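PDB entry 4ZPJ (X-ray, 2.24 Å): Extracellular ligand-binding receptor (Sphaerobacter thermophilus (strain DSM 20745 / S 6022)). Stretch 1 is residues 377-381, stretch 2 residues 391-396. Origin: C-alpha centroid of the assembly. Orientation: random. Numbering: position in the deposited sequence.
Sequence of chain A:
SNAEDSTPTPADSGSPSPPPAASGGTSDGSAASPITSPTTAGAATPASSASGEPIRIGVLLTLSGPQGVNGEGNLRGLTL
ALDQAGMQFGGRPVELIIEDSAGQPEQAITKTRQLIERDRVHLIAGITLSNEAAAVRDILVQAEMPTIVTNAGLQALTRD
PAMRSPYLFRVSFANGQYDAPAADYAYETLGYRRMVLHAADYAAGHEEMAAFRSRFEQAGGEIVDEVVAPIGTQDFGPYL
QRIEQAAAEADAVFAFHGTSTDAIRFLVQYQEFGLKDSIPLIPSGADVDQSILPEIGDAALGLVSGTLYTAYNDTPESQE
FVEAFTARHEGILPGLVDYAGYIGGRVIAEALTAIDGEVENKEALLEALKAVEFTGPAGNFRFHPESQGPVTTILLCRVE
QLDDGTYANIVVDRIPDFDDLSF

Stretch 1, residues 377-381: PAGNF
Stretch 2 391-396: VTTILL

Residues 391-396 form a continuous extended strand, with phi from -91° to -151° and psi from 107° to 173°. The strand portion of 377-381 runs against it at 152° between N-to-C directions, a splayed antiparallel arrangement whose axes approach to 5.3 Å. The register is set by two CA-CA pairs: Phe381 with Thr392 at 4.8 Å and Gly379 with Thr393 at 5.4 Å. Together the stretches bury 306 Å²; no backbone-to-backbone hydrogen bond joins them, and the contact is made by side-chain packing, one weak side-chain bond and two bridging waters.

Pro377 (phi/psi -65/-20, C-gamma exo pucker) points its CA-to-CB bond away and makes no contact. Ala378, at -101/-8, turns its CB toward the partner strand, where it meets Leu395 CD1 at 4.2 Å in an apolar contact. Leu395 reaches it with chi1 -54° (m) and chi2 166° (t). The carbonyl of Ala378 also lies over methyl groups: its O is 3.4 Å from Thr393 CG2 and 3.9 Å from Leu395 CD2, so these are packing contacts.

Gly379 adopts 128/-164, a conformation that by itself calls for glycine, because a CB would be jammed against the preceding carbonyl O. An ideal CB would also lie 2.7 Å from Thr393 OG1, a clash; the actual CA stands 4.0 Å from that OG1.

Asn380 takes up extended geometry (-75/146; chi1 -65°, m; chi2 122°), its CB directed sideways. Its carbonyl is the polar focus of the interface. Thr392 OG1 approaches Asn380 O in a weak hydrogen bond from the threonine hydroxyl, long at 3.5 Å and not settled, because the same proton has another acceptor within reach. Thr392 CA makes a CA-H...O contact to Asn380 O, also 3.5 Å, with 150° at the hydrogen. Thr393 N remains 3.7 Å from Asn380 O. Two waters fill the gap beside Thr393 (chi1 -67°, m). Water 1 donates to Asn380 O at 3.2 Å and hydrogen-bonds Thr393 OG1 at 2.6 Å; water 2 accepts from Asn380 N at 2.9 Å, donates weakly to Asn380 OD1 at 3.4 Å and lies 2.7 Å from Thr393 OG1. Both therefore bridge the threonine hydroxyl to the asparagine.

Phe381 (-135/134; chi1 178°, t; chi2 -81°) shares one face of the sheet with Thr392 (chi1 -162°, t). Their nearest side-chain approach is Phe381 CD2 to Thr392 OG1, 3.8 Å, oblique to the ring. Phe381 CA sits 3.8 Å from Val391 O, a close backbone contact.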

ATOM      1  N   PRO A 377      -9.419  -5.516   8.467  1.00 34.92           N
ATOM      2  CA  PRO A 377      -9.796  -4.201   8.915  1.00 33.25           C
ATOM      3  C   PRO A 377     -10.324  -3.303   7.817  1.00 34.91           C
ATOM      4  O   PRO A 377     -10.983  -2.317   8.139  1.00 41.41           O
ATOM      5  CB  PRO A 377      -8.538  -3.640   9.522  1.00 32.50           C
ATOM      6  CG  PRO A 377      -7.582  -4.765   9.702  1.00 32.78           C
ATOM      7  CD  PRO A 377      -8.046  -5.911   8.869  1.00 33.54           C
ATOM      8  N   ALA A 378     -10.043  -3.600   6.547  1.00 36.47           N
ATOM      9  CA  ALA A 378     -10.570  -2.777   5.426  1.00 34.26           C
ATOM     10  C   ALA A 378     -11.764  -3.453   4.774  1.00 34.53           C
ATOM     11  O   ALA A 378     -12.461  -2.858   3.972  1.00 36.24           O
ATOM     12  CB  ALA A 378      -9.493  -2.499   4.410  1.00 35.99           C
ATOM     13  N   GLY A 379     -12.053  -4.687   5.167  1.00 35.58           N
ATOM     14  CA  GLY A 379     -13.061  -5.497   4.472  1.00 32.67           C
ATOM     15  C   GLY A 379     -12.464  -6.823   4.106  1.00 32.69           C
ATOM     16  O   GLY A 379     -11.373  -7.236   4.621  1.00 31.72           O
ATOM     17  N   ASN A 380     -13.137  -7.504   3.205  1.00 33.78           N
ATOM     18  CA  ASN A 380     -12.730  -8.843   2.867  1.00 36.22           C
ATOM     19  C   ASN A 380     -11.477  -8.824   1.982  1.00 34.71           C
ATOM     20  O   ASN A 380     -11.253  -7.893   1.208  1.00 31.57           O
ATOM     21  CB  ASN A 380     -13.891  -9.584   2.251  1.00 39.31           C
ATOM     22  CG  ASN A 380     -15.035  -9.771   3.249  1.00 40.48           C
ATOM     23  OD1 ASN A 380     -16.146  -9.342   3.021  1.00 48.51           O
ATOM     24  ND2 ASN A 380     -14.741 -10.351   4.375  1.00 42.46           N
ATOM     25  N   PHE A 381     -10.649  -9.838   2.180  1.00 34.81           N
ATOM     26  CA  PHE A 381      -9.403  -9.955   1.542  1.00 34.36           C
ATOM     27  C   PHE A 381      -9.287 -11.385   1.072  1.00 35.26           C
ATOM     28  O   PHE A 381      -9.541 -12.373   1.850  1.00 32.77           O
ATOM     29  CB  PHE A 381      -8.233  -9.623   2.468  1.00 35.25           C
ATOM     30  CG  PHE A 381      -6.872  -9.788   1.798  1.00 35.09           C
ATOM     31  CD1 PHE A 381      -6.295 -11.029   1.688  1.00 36.82           C
ATOM     32  CD2 PHE A 381      -6.221  -8.690   1.217  1.00 35.02           C
ATOM     33  CE1 PHE A 381      -5.060 -11.191   1.036  1.00 36.75           C
ATOM     34  CE2 PHE A 381      -5.012  -8.816   0.579  1.00 36.63           C
ATOM     35  CZ  PHE A 381      -4.411 -10.087   0.500  1.00 38.16           C
ATOM     36  N   VAL A 391      -7.201  -9.044  -3.941  1.00 35.85           N
ATOM     37  CA  VAL A 391      -8.555  -8.795  -4.356  1.00 36.90           C
ATOM     38  C   VAL A 391      -9.219  -8.331  -3.035  1.00 37.91           C
ATOM     39  O   VAL A 391      -9.437  -9.107  -2.118  1.00 40.95           O
ATOM     40  CB  VAL A 391      -9.244 -10.055  -4.880  1.00 38.53           C
ATOM     41  CG1 VAL A 391     -10.708  -9.789  -5.211  1.00 38.57           C
ATOM     42  CG2 VAL A 391      -8.560 -10.568  -6.132  1.00 37.54           C
ATOM     43  N   THR A 392      -9.498  -7.047  -2.934  1.00 38.92           N
ATOM     44  CA  THR A 392      -9.778  -6.429  -1.645  1.00 38.04           C
ATOM     45  C   THR A 392     -10.726  -5.224  -1.749  1.00 36.46           C
ATOM     46  O   THR A 392     -11.090  -4.759  -2.846  1.00 37.19           O
ATOM     47  CB  THR A 392      -8.428  -6.036  -1.039  1.00 39.19           C
ATOM     48  OG1 THR A 392      -8.588  -5.819   0.353  1.00 42.91           O
ATOM     49  CG2 THR A 392      -7.722  -4.789  -1.795  1.00 38.23           C
ATOM     50  N   THR A 393     -11.138  -4.706  -0.598  1.00 34.11           N
ATOM     51  CA  THR A 393     -12.105  -3.635  -0.537  1.00 31.01           C
ATOM     52  C   THR A 393     -11.284  -2.339  -0.520  1.00 32.79           C
ATOM     53  O   THR A 393     -10.407  -2.194   0.309  1.00 35.46           O
ATOM     54  CB  THR A 393     -13.025  -3.810   0.694  1.00 31.59           C
ATOM     55  OG1 THR A 393     -13.839  -4.990   0.530  1.00 39.61           O
ATOM     56  CG2 THR A 393     -13.957  -2.605   0.916  1.00 28.97           C
ATOM     57  N   ILE A 394     -11.508  -1.442  -1.473  1.00 30.78           N
ATOM     58  CA  ILE A 394     -10.856  -0.146  -1.460  1.00 30.82           C
ATOM     59  C   ILE A 394     -11.823   0.872  -0.832  1.00 31.62           C
ATOM     60  O   ILE A 394     -12.995   0.825  -1.144  1.00 30.74           O
ATOM     61  CB  ILE A 394     -10.498   0.312  -2.872  1.00 32.50           C
ATOM     62  CG1 ILE A 394      -9.566  -0.707  -3.539  1.00 33.03           C
ATOM     63  CG2 ILE A 394      -9.900   1.722  -2.864  1.00 33.10           C
ATOM     64  CD1 ILE A 394      -8.241  -0.914  -2.795  1.00 34.35           C
ATOM     65  N   LEU A 395     -11.306   1.779   0.029  1.00 30.69           N
ATOM     66  CA  LEU A 395     -12.096   2.760   0.749  1.00 32.04           C
ATOM     67  C   LEU A 395     -11.940   4.074   0.081  1.00 32.96           C
ATOM     68  O   LEU A 395     -10.825   4.510  -0.152  1.00 36.22           O
ATOM     69  CB  LEU A 395     -11.677   2.880   2.218  1.00 32.46           C
ATOM     70  CG  LEU A 395     -11.710   1.492   2.910  1.00 34.29           C
ATOM     71  CD1 LEU A 395     -11.001   1.458   4.250  1.00 35.08           C
ATOM     72  CD2 LEU A 395     -13.057   0.846   3.050  1.00 32.96           C
ATOM     73  N   LEU A 396     -13.053   4.686  -0.297  1.00 35.53           N
ATOM     74  CA  LEU A 396     -13.038   6.070  -0.713  1.00 38.27           C
ATOM     75  C   LEU A 396     -13.284   6.967   0.489  1.00 37.61           C
ATOM     76  O   LEU A 396     -14.332   6.882   1.110  1.00 35.89           O
ATOM     77  CB  LEU A 396     -14.135   6.372  -1.702  1.00 43.13           C
ATOM     78  CG  LEU A 396     -13.875   6.260  -3.182  1.00 53.01           C
ATOM     79  CD1 LEU A 396     -15.028   7.002  -3.796  1.00 58.95           C
ATOM     80  CD2 LEU A 396     -12.578   6.872  -3.689  1.00 51.17           C
TER
HETATM   81  O   HOH W   1     -13.525  -7.132  -0.914  1.00 42.22           O
HETATM   82  O   HOH W   2     -15.523  -6.089   2.277  1.00 44.16           O